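Local coordinates for iron-regulated outer membrane protein (Neisseria meningitidis, PDB 4B7O) that probably carries iron, possibly bound to a siderophore, across the meningococcal outer membrane as a TonB-dependent transporter, at residues I119-A124 against A169-A174; D176-L181 against S204-E209; G210-L215 against I255-G260; G262-V267 against L313-K318; D327-V332 against G363-F368. One frame throughout, in Å; residues are numbered along the deposited sequence.

Interaction 1 of 5, residues I119-A124 against A169-A174; sequences IKVDNA and AKTVDA
Two first torsions set up the meeting of Asp122 and Thr171. In Asp122, CG stands beside the backbone N and anti to the carbonyl carbon (chi1 -65°), which swings the carboxylate across to the other strand. In Thr171, OG1 lies between backbone N and carbonyl carbon (chi1 58°), so that hydroxyl and backbone N-H present themselves to the same carboxylate. Each oxygen then has its own donor. Thr171 OG1 donates to Asp122 OD2 at 2.6 Å, on the syn lone pair, and Thr171 N reaches Asp122 OD1 at 3.1 Å, also from the syn side but 32° out of the carboxylate plane. Two bonds from one residue fix the rotation of the carboxylate about CB-CG. Lys254, on a barrel strand, bonds to the same OG1 and would add positive charge near the acid.

These segments end two neighbouring parallel strands of the plug domain, 118-121 being an edge strand of its four-stranded mixed sheet. Ala169 N donates to Lys120 O at 2.6 Å, and Asp122 N returns a bond to Ala169 O at 3.0 Å. A water bridges onward, accepting from Asn123 N at 2.8 Å and donating to the same Ala169 O, which thereby holds the type I' turn Val121-Ala124 against the partner strand. Beside this polar line, Val121 CG2 touches Thr171 CG2 at 3.9 Å, the two side chains crossing at about a right angle, and Met271 of barrel strand 264-276 packs on both.

Interaction 2 of 5, residues D176-L181 against S204-E209; sequences DLLKGL and SVFGKE
Leu177 meets Phe206 first through its CB, which stands almost exactly over the centre of the aromatic ring: 3.5 Å from the ring centroid and 3° off the normal, a CH-pi contact. CG, anti to the carbonyl carbon (chi1 -79°), is carried toward Val172 earlier in the chain and packs on it. From there CD1 runs on past the ring, 3.6 Å from Phe206 CD1, and finishes 3.4 Å from Ser204 OG, a hydroxyl whose hydrogen bonds go to Ser217 and the backbone of Phe216.

The ring's edge belongs to two other leucines. Leu178 CD2 lies near its plane, 3.5 Å from Phe206 CE2, the two side chains running antiparallel to one another, while Leu181 CD1 comes to 3.9 Å from the same CE2. Leu178 also sends CD1 to Lys208 CB at 4.1 Å. Leucine carbons thus cover the centre of one face and part of the edge.

Helix 174-177, which follows the last plug strand 166-171, is in this way seated on barrel strand 198-209. That strand runs between 185-194 and 212-223, which add Arg188 and Leu215 beside Leu177 and Phe206; Lys744, on the C-terminal strand 736-744, bonds to Leu177 O.

Interaction 3 of 5, residues G210-L215 against I255-G260; sequences GNFDGL and IGTTFG
Backbone hydrogen bonds give the register between Asn211-Gly214 and Ile255-Thr258. Asp213 and Gly256 form a hydrogen-bonded antiparallel pair, with Asp213 N to Gly256 O and Gly256 N to Asp213 O both at 2.7 Å. Thr258 N adds a bond to Asn211 O at 2.9 Å, lying in the carbonyl plane, which ties the hairpin turn to the neighbouring strand. Weaker CA-H...O contacts fill in between, among them Thr257 CA to Asn211 O at 3.3 Å.

The aromatic contact belongs to the non-hydrogen-bonded pair Phe212 and Thr257. Thr257 CB sits over one face of the Phe212 ring, 3.7 Å from its centroid and 15° off the normal, shifted toward the rim.

On the other face of the sheet, Asp213 CG stands between the backbone N and the carbonyl carbon (chi1 57°), which turns the carboxylate over Gly256. Asp213 OD1 lies 3.2 Å from Gly256 O, two acceptors with no bond between them; its salt bridge is with Arg265 NH1.

Strand 212-223 lies between 198-209, reached through the tight turn at Gly210 and Asn211, and 246-259, which in turn pairs with 264-276. On the Asp213 side, Leu215 packs on Phe206 and on the plug segment 169-174.

Interaction 4 of 5, residues G262-V267 against L313-K318; sequences GDHRIV and LAYTGK
His264 and Tyr315 project alongside each other on one face of the two-stranded ladder. Their rings meet border against border, centroids 5.9 Å apart and planes inclined at 28°, so neither covers the face of the other; the approach of the phenol oxygen to the imidazole is too short in the model to be relied on. Tyr315 leans along its own strand, with Gly317 N 3.4 Å above the ring plane. Its opposite neighbour Ile266 crosses it obliquely, CD1 against Tyr315 CD1 at 3.5 Å, and turns CG2 toward Leu313 CD1 at 3.9 Å, so that Ile266 touches both Tyr315 and Leu313.

The backbones beneath are antiparallel strands of the transmembrane beta-barrel, 264-276 and 303-320, with short segments 178° apart. Arg265 and Thr316 form one hydrogen-bonded pair and Val267 and Ala314 the next; Ala314 N to Val267 O measures 2.8 Å. Lys318 N extends the ladder to Asp263 O at 3.1 Å, one residue before strand 264-276 begins.

On the other face Arg265 runs extended, CG anti to the backbone N (chi1 -168°), and lays its guanidinium against Val267, whose CG2 is 3.3 Å above the plane. NH1 also makes a weak hydrogen bond to Thr258 OG1. At the turn end, the bent Lys318 chain crosses Asp263 at about a right angle, touching the carboxylate with its methylenes; Lys318 NZ stays 4.7 Å from Asp263 OD1, an attraction at most long-range.

Interaction 5 of 5, residues D327-V332 against G363-F368; sequences DANAYV and GMNFNF
The Tyr331 ring lies with one face over the backbone of Gly363, whose CA makes a CH-pi contact 3.9 Å from the centroid and 29° off the normal; at the ring's edge, near its plane, is Asn365 ND2. Tyr331 and Gly363 are a hydrogen-bonded antiparallel pair, and the tyrosine CG, set between backbone N and carbonyl carbon, folds the ring over the glycine, an arrangement known from antiparallel sheets as aromatic rescue of glycine.

The amides of Asn329 and Asn365 are nearly coplanar, 17° apart, and Asn365 ND2 donates to Asn329 OD1 at 2.6 Å, in plane and on a lone pair. The planes of Asp327 and Asn367 differ more, by 49°. Asn367 ND2 reaches Asp327 OD1 at 2.7 Å and Asp327 O at 3.2 Å, while Asn367 N takes that carbonyl from the opposite face at 2.9 Å. Asn367 OD1 is hydrogen-bonded to Tyr448 OH. Ala328 CB and Phe366 CD2 touch at 3.7 Å on the other side of the sheet.

Strand 323-339 runs between 303-320 and 355-373, and the latter pairs with 376-391, where Asn383 holds Asn365 OD1. The polar face looks toward the plug: Asn329 ND2 bonds to Asn123 O, and Tyr331 packs on Ala124.

Interaction 1 lies within the plug, interaction 2 seats the segment after it on the barrel, and interactions 3 to 5 join neighbouring strands of its wall. Interactions 3 and 4 have centres about 10 Å apart and share a hydrogen bond between Thr257 N and Ile266 O, 2.8 Å long; interactions 2 and 3 are joined by Gly207 O and Gly214 N at 2.7 Å, and 4 and 5 by Leu313 O and Ala330 N at 2.8 Å. Interactions 2 and 5, at the ends of the row, have centres about 26 Å apart. Interaction 1 touches all four: its 173-174 end packs near interactions 2, 3 and 4, while its turn reaches interaction 5, centres about 13 Å apart.

Interaction 1 of 5, residues I119-A124 against A169-A174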
# COMPACT_ATOMS: atom_id res chain seq x y z
N ILE A 119 1.18 -1.50 3.13
CA ILE A 119 -0.14 -0.97 3.25
C ILE A 119 -0.61 -1.54 4.53
O ILE A 119 -0.69 -2.74 4.65
CB ILE A 119 -1.09 -1.51 2.16
CG1 ILE A 119 -0.56 -1.17 0.77
CG2 ILE A 119 -2.49 -0.91 2.34
CD1 ILE A 119 -1.65 -1.31 -0.26
N LYS A 120 -0.91 -0.70 5.50
CA LYS A 120 -1.16 -1.22 6.82
C LYS A 120 -2.61 -1.00 7.07
O LYS A 120 -3.11 0.14 6.91
CB LYS A 120 -0.35 -0.46 7.87
CG LYS A 120 1.14 -0.39 7.56
CD LYS A 120 1.89 0.00 8.85
CE LYS A 120 3.37 0.19 8.56
NZ LYS A 120 4.27 0.17 9.76
N VAL A 121 -3.30 -2.05 7.47
CA VAL A 121 -4.67 -1.82 7.85
C VAL A 121 -4.89 -2.36 9.20
O VAL A 121 -4.53 -3.50 9.45
CB VAL A 121 -5.75 -2.23 6.77
CG1 VAL A 121 -5.12 -2.76 5.48
CG2 VAL A 121 -6.86 -3.12 7.34
N ASP A 122 -5.46 -1.54 10.07
CA ASP A 122 -5.49 -1.77 11.51
C ASP A 122 -4.16 -2.24 12.13
O ASP A 122 -4.14 -3.00 13.10
CB ASP A 122 -6.62 -2.71 11.84
CG ASP A 122 -7.96 -2.11 11.53
OD1 ASP A 122 -8.14 -0.89 11.77
OD2 ASP A 122 -8.85 -2.84 11.05
N ASN A 123 -3.05 -1.75 11.56
CA ASN A 123 -1.77 -2.13 12.08
C ASN A 123 -1.39 -3.62 11.86
O ASN A 123 -0.75 -4.22 12.71
CB ASN A 123 -1.65 -1.78 13.58
CG ASN A 123 -0.21 -1.44 13.97
OD1 ASN A 123 0.54 -0.90 13.15
ND2 ASN A 123 0.18 -1.78 15.19
N ALA A 124 -1.80 -4.19 10.73
CA ALA A 124 -1.36 -5.49 10.34
C ALA A 124 -1.00 -5.44 8.88
O ALA A 124 -1.75 -4.91 8.08
CB ALA A 124 -2.48 -6.49 10.56
N ALA A 169 -4.24 2.47 6.97
CA ALA A 169 -5.68 2.63 6.95
C ALA A 169 -6.27 2.06 8.24
O ALA A 169 -5.67 1.21 8.87
CB ALA A 169 -6.25 1.95 5.72
N LYS A 170 -7.40 2.60 8.67
CA LYS A 170 -8.10 2.03 9.80
C LYS A 170 -9.48 1.71 9.32
O LYS A 170 -10.10 2.52 8.59
CB LYS A 170 -8.19 2.96 10.99
CG LYS A 170 -6.86 3.46 11.52
CD LYS A 170 -7.16 4.37 12.69
CE LYS A 170 -6.01 5.27 12.98
NZ LYS A 170 -5.19 4.57 14.01
N THR A 171 -9.98 0.55 9.75
CA THR A 171 -11.27 0.10 9.29
C THR A 171 -12.35 0.93 9.99
O THR A 171 -12.11 1.50 11.04
CB THR A 171 -11.44 -1.43 9.49
OG1 THR A 171 -11.26 -1.76 10.89
CG2 THR A 171 -10.42 -2.20 8.65
N VAL A 172 -13.53 1.00 9.40
CA VAL A 172 -14.62 1.75 10.00
C VAL A 172 -15.15 1.10 11.29
O VAL A 172 -14.97 -0.10 11.53
CB VAL A 172 -15.72 2.03 8.94
CG1 VAL A 172 -16.10 0.75 8.25
CG2 VAL A 172 -16.95 2.64 9.59
N ASP A 173 -15.77 1.92 12.13
CA ASP A 173 -16.26 1.63 13.47
C ASP A 173 -17.70 2.08 13.49
O ASP A 173 -18.09 2.99 12.77
CB ASP A 173 -15.58 2.60 14.45
CG ASP A 173 -14.38 2.03 15.06
OD1 ASP A 173 -13.91 0.97 14.60
OD2 ASP A 173 -13.91 2.63 16.02
N ALA A 174 -18.48 1.53 14.40
CA ALA A 174 -19.85 1.91 14.56
C ALA A 174 -19.95 3.40 14.82
O ALA A 174 -20.86 4.06 14.31
CB ALA A 174 -20.47 1.11 15.73
O HOH W 1 -3.02 0.68 10.19

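Interaction 2 of 5, residues D176-L181 against S204-E209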
# COMPACT_ATOMS: atom_id res chain seq x y z
N ASP A 176 -18.08 5.98 13.83
CA ASP A 176 -18.05 6.72 12.58
C ASP A 176 -19.33 6.57 11.73
O ASP A 176 -19.76 7.56 11.10
CB ASP A 176 -16.88 6.28 11.76
CG ASP A 176 -15.62 6.24 12.57
OD1 ASP A 176 -15.33 7.24 13.30
OD2 ASP A 176 -14.91 5.19 12.47
N LEU A 177 -19.95 5.38 11.72
CA LEU A 177 -21.15 5.24 10.92
C LEU A 177 -22.34 5.92 11.58
O LEU A 177 -23.28 6.37 10.90
CB LEU A 177 -21.45 3.76 10.61
CG LEU A 177 -20.60 3.19 9.47
CD1 LEU A 177 -20.71 1.69 9.36
CD2 LEU A 177 -21.03 3.81 8.17
N LEU A 178 -22.28 6.05 12.90
CA LEU A 178 -23.34 6.73 13.65
C LEU A 178 -23.28 8.25 13.58
O LEU A 178 -24.17 8.94 14.09
CB LEU A 178 -23.31 6.28 15.12
CG LEU A 178 -23.74 4.83 15.35
CD1 LEU A 178 -23.26 4.44 16.73
CD2 LEU A 178 -25.24 4.60 15.21
N LYS A 179 -22.25 8.76 12.91
CA LYS A 179 -21.90 10.17 12.94
C LYS A 179 -23.01 11.11 12.58
O LYS A 179 -23.14 12.18 13.18
CB LYS A 179 -20.74 10.49 12.02
CG LYS A 179 -19.70 11.43 12.61
CD LYS A 179 -18.62 10.71 13.40
CE LYS A 179 -17.26 11.39 13.21
NZ LYS A 179 -16.23 10.84 14.14
N GLY A 180 -23.83 10.80 11.60
CA GLY A 180 -24.80 11.85 11.31
C GLY A 180 -26.13 11.67 12.02
O GLY A 180 -27.03 12.47 11.81
N LEU A 181 -26.26 10.60 12.81
CA LEU A 181 -27.58 10.12 13.22
C LEU A 181 -27.93 10.56 14.58
O LEU A 181 -27.04 10.87 15.36
CB LEU A 181 -27.59 8.62 13.19
CG LEU A 181 -27.52 8.07 11.80
CD1 LEU A 181 -27.16 6.59 11.93
CD2 LEU A 181 -28.86 8.26 11.08
N SER A 204 -24.69 -1.64 5.46
CA SER A 204 -24.09 -1.79 6.75
C SER A 204 -25.13 -1.70 7.87
O SER A 204 -26.11 -0.95 7.74
CB SER A 204 -22.98 -0.75 6.91
OG SER A 204 -22.21 -1.12 8.04
N VAL A 205 -24.92 -2.46 8.95
CA VAL A 205 -25.70 -2.26 10.22
C VAL A 205 -24.73 -2.14 11.46
O VAL A 205 -23.68 -2.76 11.51
CB VAL A 205 -26.77 -3.37 10.36
CG1 VAL A 205 -26.15 -4.74 10.50
CG2 VAL A 205 -27.73 -3.10 11.52
N PHE A 206 -25.06 -1.30 12.44
CA PHE A 206 -24.11 -0.93 13.44
C PHE A 206 -24.82 -0.31 14.62
O PHE A 206 -25.97 0.16 14.53
CB PHE A 206 -23.15 0.16 12.90
CG PHE A 206 -23.83 1.23 12.10
CD1 PHE A 206 -24.01 1.07 10.72
CD2 PHE A 206 -24.32 2.37 12.72
CE1 PHE A 206 -24.68 2.03 9.99
CE2 PHE A 206 -25.01 3.34 12.00
CZ PHE A 206 -25.18 3.18 10.63
N GLY A 207 -24.12 -0.24 15.73
CA GLY A 207 -24.63 0.51 16.87
C GLY A 207 -23.74 0.38 18.08
O GLY A 207 -22.70 -0.31 18.07
N LYS A 208 -24.17 1.08 19.11
CA LYS A 208 -23.45 1.26 20.36
C LYS A 208 -24.49 0.95 21.43
O LYS A 208 -25.55 1.53 21.46
CB LYS A 208 -23.06 2.74 20.45
CG LYS A 208 -21.79 3.08 21.22
CD LYS A 208 -22.02 3.25 22.74
CE LYS A 208 -20.75 3.53 23.56
NZ LYS A 208 -19.76 2.42 23.44
N GLU A 209 -24.25 -0.01 22.29
CA GLU A 209 -25.12 -0.16 23.45
C GLU A 209 -24.34 -0.22 24.74
O GLU A 209 -23.47 -1.12 24.93
CB GLU A 209 -25.99 -1.41 23.33
CG GLU A 209 -26.72 -1.73 24.63
CD GLU A 209 -28.17 -2.15 24.44
OE1 GLU A 209 -28.63 -2.22 23.29
OE2 GLU A 209 -28.85 -2.40 25.47

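Interaction 3 of 5, residues G210-L215 against I255-G260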
# COMPACT_ATOMS: atom_id res chain seq x y z
N GLY A 210 -24.64 0.70 25.64
CA GLY A 210 -23.90 0.76 26.88
C GLY A 210 -22.46 0.88 26.44
O GLY A 210 -22.14 1.76 25.66
N ASN A 211 -21.59 -0.01 26.88
CA ASN A 211 -20.19 0.15 26.50
C ASN A 211 -19.87 -0.74 25.32
O ASN A 211 -18.70 -1.00 25.02
CB ASN A 211 -19.27 -0.20 27.65
CG ASN A 211 -20.01 -0.29 28.97
OD1 ASN A 211 -19.44 0.00 30.02
ND2 ASN A 211 -21.29 -0.70 28.92
N PHE A 212 -20.89 -1.22 24.66
CA PHE A 212 -20.60 -2.08 23.55
C PHE A 212 -20.89 -1.43 22.25
O PHE A 212 -21.84 -0.65 22.11
CB PHE A 212 -21.40 -3.34 23.62
CG PHE A 212 -20.59 -4.52 24.02
CD1 PHE A 212 -20.36 -4.81 25.36
CD2 PHE A 212 -20.07 -5.36 23.05
CE1 PHE A 212 -19.62 -5.92 25.73
CE2 PHE A 212 -19.32 -6.48 23.41
CZ PHE A 212 -19.10 -6.77 24.75
N ASP A 213 -20.08 -1.78 21.26
CA ASP A 213 -20.40 -1.28 19.93
C ASP A 213 -20.10 -2.34 18.88
O ASP A 213 -19.19 -3.19 19.03
CB ASP A 213 -19.65 0.04 19.66
CG ASP A 213 -18.17 -0.12 19.82
OD1 ASP A 213 -17.62 -0.10 20.98
OD2 ASP A 213 -17.55 -0.32 18.75
N GLY A 214 -20.87 -2.32 17.83
CA GLY A 214 -20.64 -3.36 16.85
C GLY A 214 -21.01 -2.94 15.45
O GLY A 214 -21.86 -2.06 15.24
N LEU A 215 -20.40 -3.58 14.47
CA LEU A 215 -20.78 -3.26 13.15
C LEU A 215 -20.72 -4.48 12.26
O LEU A 215 -19.82 -5.29 12.40
CB LEU A 215 -19.90 -2.09 12.71
CG LEU A 215 -19.50 -1.79 11.31
CD1 LEU A 215 -19.10 -0.32 11.29
CD2 LEU A 215 -18.33 -2.65 10.96
N ILE A 255 -16.63 -6.17 16.62
CA ILE A 255 -17.27 -5.90 17.93
C ILE A 255 -16.31 -5.25 18.88
O ILE A 255 -15.10 -5.54 18.92
CB ILE A 255 -17.83 -7.16 18.62
CG1 ILE A 255 -17.09 -8.39 18.13
CG2 ILE A 255 -19.25 -7.44 18.23
CD1 ILE A 255 -16.07 -8.91 19.10
N GLY A 256 -16.85 -4.36 19.69
CA GLY A 256 -15.97 -3.67 20.58
C GLY A 256 -16.60 -3.36 21.89
O GLY A 256 -17.84 -3.16 22.04
N THR A 257 -15.73 -3.27 22.86
CA THR A 257 -16.20 -2.93 24.19
C THR A 257 -15.26 -1.98 24.89
O THR A 257 -14.03 -2.02 24.73
CB THR A 257 -16.55 -4.20 25.05
OG1 THR A 257 -16.79 -3.84 26.43
CG2 THR A 257 -15.46 -5.29 24.94
N THR A 258 -15.88 -1.10 25.66
CA THR A 258 -15.12 -0.23 26.52
C THR A 258 -15.52 -0.46 27.93
O THR A 258 -16.69 -0.56 28.24
CB THR A 258 -15.43 1.24 26.21
OG1 THR A 258 -15.27 1.47 24.80
CG2 THR A 258 -14.47 2.13 26.98
N PHE A 259 -14.54 -0.52 28.81
CA PHE A 259 -14.84 -0.70 30.22
C PHE A 259 -13.80 0.01 31.04
O PHE A 259 -12.98 0.76 30.52
CB PHE A 259 -14.76 -2.17 30.54
CG PHE A 259 -13.46 -2.82 30.13
CD1 PHE A 259 -13.25 -3.18 28.79
CD2 PHE A 259 -12.45 -3.08 31.06
CE1 PHE A 259 -12.06 -3.76 28.39
CE2 PHE A 259 -11.25 -3.65 30.67
CZ PHE A 259 -11.06 -3.99 29.34
N GLY A 260 -13.80 -0.28 32.34
CA GLY A 260 -12.85 0.33 33.25
C GLY A 260 -13.14 1.80 33.26
O GLY A 260 -12.22 2.63 33.22

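Interaction 4 of 5, residues G262-V267 against L313-K318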
# COMPACT_ATOMS: atom_id res chain seq x y z
N GLY A 262 -14.15 3.78 31.03
CA GLY A 262 -13.82 4.56 29.86
C GLY A 262 -12.37 4.44 29.51
O GLY A 262 -11.97 4.77 28.40
N ASP A 263 -11.56 3.93 30.41
CA ASP A 263 -10.13 3.82 30.13
C ASP A 263 -9.66 2.64 29.34
O ASP A 263 -8.45 2.48 29.19
CB ASP A 263 -9.36 3.76 31.43
CG ASP A 263 -9.31 5.08 32.12
OD1 ASP A 263 -9.90 6.06 31.59
OD2 ASP A 263 -8.66 5.11 33.19
N HIS A 264 -10.55 1.76 28.90
CA HIS A 264 -10.07 0.56 28.23
C HIS A 264 -10.96 0.21 27.12
O HIS A 264 -12.19 0.39 27.19
CB HIS A 264 -10.03 -0.61 29.15
CG HIS A 264 -9.07 -0.45 30.27
ND1 HIS A 264 -9.31 0.39 31.31
CD2 HIS A 264 -7.84 -1.07 30.51
CE1 HIS A 264 -8.27 0.31 32.18
NE2 HIS A 264 -7.37 -0.58 31.69
N ARG A 265 -10.35 -0.32 26.08
CA ARG A 265 -11.14 -0.67 24.93
C ARG A 265 -10.58 -1.93 24.29
O ARG A 265 -9.37 -2.06 24.18
CB ARG A 265 -11.14 0.51 23.97
CG ARG A 265 -12.15 0.39 22.87
CD ARG A 265 -11.83 1.38 21.76
NE ARG A 265 -12.66 1.17 20.58
CZ ARG A 265 -13.93 0.76 20.58
NH1 ARG A 265 -14.59 0.50 21.70
NH2 ARG A 265 -14.57 0.62 19.43
N ILE A 266 -11.46 -2.86 23.93
CA ILE A 266 -11.10 -4.08 23.20
C ILE A 266 -11.97 -4.13 21.95
O ILE A 266 -13.19 -3.92 21.98
CB ILE A 266 -11.41 -5.36 24.03
CG1 ILE A 266 -10.83 -5.24 25.41
CG2 ILE A 266 -10.73 -6.60 23.47
CD1 ILE A 266 -9.39 -5.70 25.40
N VAL A 267 -11.33 -4.42 20.84
CA VAL A 267 -12.01 -4.51 19.57
C VAL A 267 -11.55 -5.78 18.90
O VAL A 267 -10.30 -6.03 18.74
CB VAL A 267 -11.57 -3.36 18.65
CG1 VAL A 267 -12.24 -3.51 17.31
CG2 VAL A 267 -11.87 -2.00 19.28
N LEU A 313 -7.32 -8.40 16.84
CA LEU A 313 -7.71 -8.03 18.17
C LEU A 313 -6.89 -6.85 18.61
O LEU A 313 -5.68 -6.91 18.55
CB LEU A 313 -7.46 -9.19 19.09
CG LEU A 313 -7.90 -9.08 20.55
CD1 LEU A 313 -9.42 -8.99 20.69
CD2 LEU A 313 -7.44 -10.33 21.26
N ALA A 314 -7.54 -5.80 19.06
CA ALA A 314 -6.78 -4.58 19.45
C ALA A 314 -7.23 -4.12 20.78
O ALA A 314 -8.43 -4.12 21.07
CB ALA A 314 -6.94 -3.44 18.44
N TYR A 315 -6.24 -3.78 21.62
CA TYR A 315 -6.52 -3.29 22.96
C TYR A 315 -5.92 -1.91 23.13
O TYR A 315 -4.74 -1.73 22.78
CB TYR A 315 -5.87 -4.21 24.01
CG TYR A 315 -5.82 -3.59 25.40
CD1 TYR A 315 -6.99 -3.27 26.08
CD2 TYR A 315 -4.59 -3.32 26.03
CE1 TYR A 315 -6.96 -2.70 27.34
CE2 TYR A 315 -4.54 -2.77 27.31
CZ TYR A 315 -5.73 -2.45 27.95
OH TYR A 315 -5.72 -1.87 29.20
N THR A 316 -6.72 -0.98 23.67
CA THR A 316 -6.21 0.32 24.19
C THR A 316 -6.50 0.62 25.67
O THR A 316 -7.63 0.91 26.04
CB THR A 316 -6.76 1.53 23.42
OG1 THR A 316 -6.50 1.36 22.03
CG2 THR A 316 -6.07 2.89 23.90
N GLY A 317 -5.45 0.60 26.49
CA GLY A 317 -5.54 1.10 27.89
C GLY A 317 -4.75 2.35 28.32
O GLY A 317 -3.58 2.50 27.96
N LYS A 318 -5.41 3.22 29.09
CA LYS A 318 -4.78 4.40 29.72
C LYS A 318 -4.66 4.28 31.24
O LYS A 318 -5.53 3.70 31.88
CB LYS A 318 -5.60 5.67 29.46
CG LYS A 318 -6.70 5.52 28.45
CD LYS A 318 -8.01 6.07 29.04
CE LYS A 318 -8.12 7.59 29.07
NZ LYS A 318 -8.35 8.06 27.67

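Interaction 5 of 5, residues D327-V332 against G363-F368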
# COMPACT_ATOMS: atom_id res chain seq x y z
N ASP A 327 -1.01 0.54 23.66
CA ASP A 327 -1.85 -0.02 22.63
C ASP A 327 -1.20 -1.34 22.12
O ASP A 327 0.01 -1.38 21.82
CB ASP A 327 -2.19 1.02 21.56
CG ASP A 327 -1.34 0.87 20.28
OD1 ASP A 327 -0.15 0.49 20.37
OD2 ASP A 327 -1.85 1.17 19.18
N ALA A 328 -1.98 -2.42 22.07
CA ALA A 328 -1.47 -3.68 21.51
C ALA A 328 -2.40 -4.20 20.48
O ALA A 328 -3.60 -4.03 20.56
CB ALA A 328 -1.39 -4.71 22.60
N ASN A 329 -1.87 -4.88 19.51
CA ASN A 329 -2.75 -5.67 18.70
C ASN A 329 -2.23 -7.09 18.42
O ASN A 329 -1.02 -7.38 18.58
CB ASN A 329 -3.15 -4.92 17.44
CG ASN A 329 -2.06 -4.88 16.42
OD1 ASN A 329 -0.86 -4.67 16.74
ND2 ASN A 329 -2.45 -5.09 15.13
N ALA A 330 -3.16 -7.97 18.04
CA ALA A 330 -2.73 -9.27 17.58
C ALA A 330 -3.57 -9.67 16.40
O ALA A 330 -4.80 -9.53 16.40
CB ALA A 330 -2.93 -10.29 18.69
N TYR A 331 -2.93 -10.21 15.38
CA TYR A 331 -3.67 -10.50 14.24
C TYR A 331 -3.20 -11.73 13.47
O TYR A 331 -2.08 -12.21 13.65
CB TYR A 331 -3.61 -9.25 13.34
CG TYR A 331 -2.25 -9.00 12.81
CD1 TYR A 331 -1.83 -9.59 11.66
CD2 TYR A 331 -1.35 -8.19 13.53
CE1 TYR A 331 -0.54 -9.36 11.20
CE2 TYR A 331 -0.08 -7.96 13.08
CZ TYR A 331 0.31 -8.54 11.92
OH TYR A 331 1.57 -8.28 11.48
N VAL A 332 -4.04 -12.12 12.52
CA VAL A 332 -3.75 -13.20 11.54
C VAL A 332 -4.19 -12.72 10.20
O VAL A 332 -5.33 -12.38 9.98
CB VAL A 332 -4.61 -14.44 11.87
CG1 VAL A 332 -4.24 -15.59 10.97
CG2 VAL A 332 -4.47 -14.82 13.35
N GLY A 363 1.01 -11.69 13.81
CA GLY A 363 1.76 -10.61 14.38
C GLY A 363 1.11 -10.14 15.62
O GLY A 363 -0.09 -10.34 15.81
N MET A 364 1.93 -9.57 16.48
CA MET A 364 1.46 -8.84 17.64
C MET A 364 2.32 -7.63 17.87
O MET A 364 3.49 -7.63 17.55
CB MET A 364 1.41 -9.70 18.89
CG MET A 364 2.36 -10.86 18.83
SD MET A 364 2.30 -11.79 20.37
CE MET A 364 3.98 -12.44 20.44
N ASN A 365 1.70 -6.61 18.43
CA ASN A 365 2.40 -5.37 18.74
C ASN A 365 2.05 -4.91 20.10
O ASN A 365 0.86 -4.85 20.45
CB ASN A 365 2.00 -4.28 17.77
CG ASN A 365 2.37 -4.65 16.36
OD1 ASN A 365 3.53 -4.90 16.09
ND2 ASN A 365 1.37 -4.74 15.47
N PHE A 366 3.07 -4.61 20.89
CA PHE A 366 2.80 -3.96 22.17
C PHE A 366 3.56 -2.63 22.22
O PHE A 366 4.78 -2.61 22.14
CB PHE A 366 3.22 -4.83 23.32
CG PHE A 366 2.54 -6.18 23.36
CD1 PHE A 366 3.01 -7.25 22.59
CD2 PHE A 366 1.43 -6.39 24.20
CE1 PHE A 366 2.39 -8.50 22.62
CE2 PHE A 366 0.82 -7.65 24.24
CZ PHE A 366 1.30 -8.70 23.45
N ASN A 367 2.82 -1.55 22.33
CA ASN A 367 3.42 -0.23 22.40
C ASN A 367 3.07 0.43 23.74
O ASN A 367 1.90 0.66 24.01
CB ASN A 367 2.95 0.60 21.20
CG ASN A 367 3.11 -0.17 19.87
OD1 ASN A 367 4.21 -0.24 19.27
ND2 ASN A 367 2.01 -0.80 19.41
N PHE A 368 4.10 0.68 24.56
CA PHE A 368 3.95 1.40 25.85
C PHE A 368 4.44 2.86 25.86
O PHE A 368 5.51 3.18 25.30
CB PHE A 368 4.79 0.70 26.91
CG PHE A 368 4.47 -0.73 27.11
CD1 PHE A 368 3.48 -1.12 28.03
CD2 PHE A 368 5.18 -1.72 26.41
CE1 PHE A 368 3.21 -2.47 28.24
CE2 PHE A 368 4.91 -3.08 26.61
CZ PHE A 368 3.92 -3.45 27.54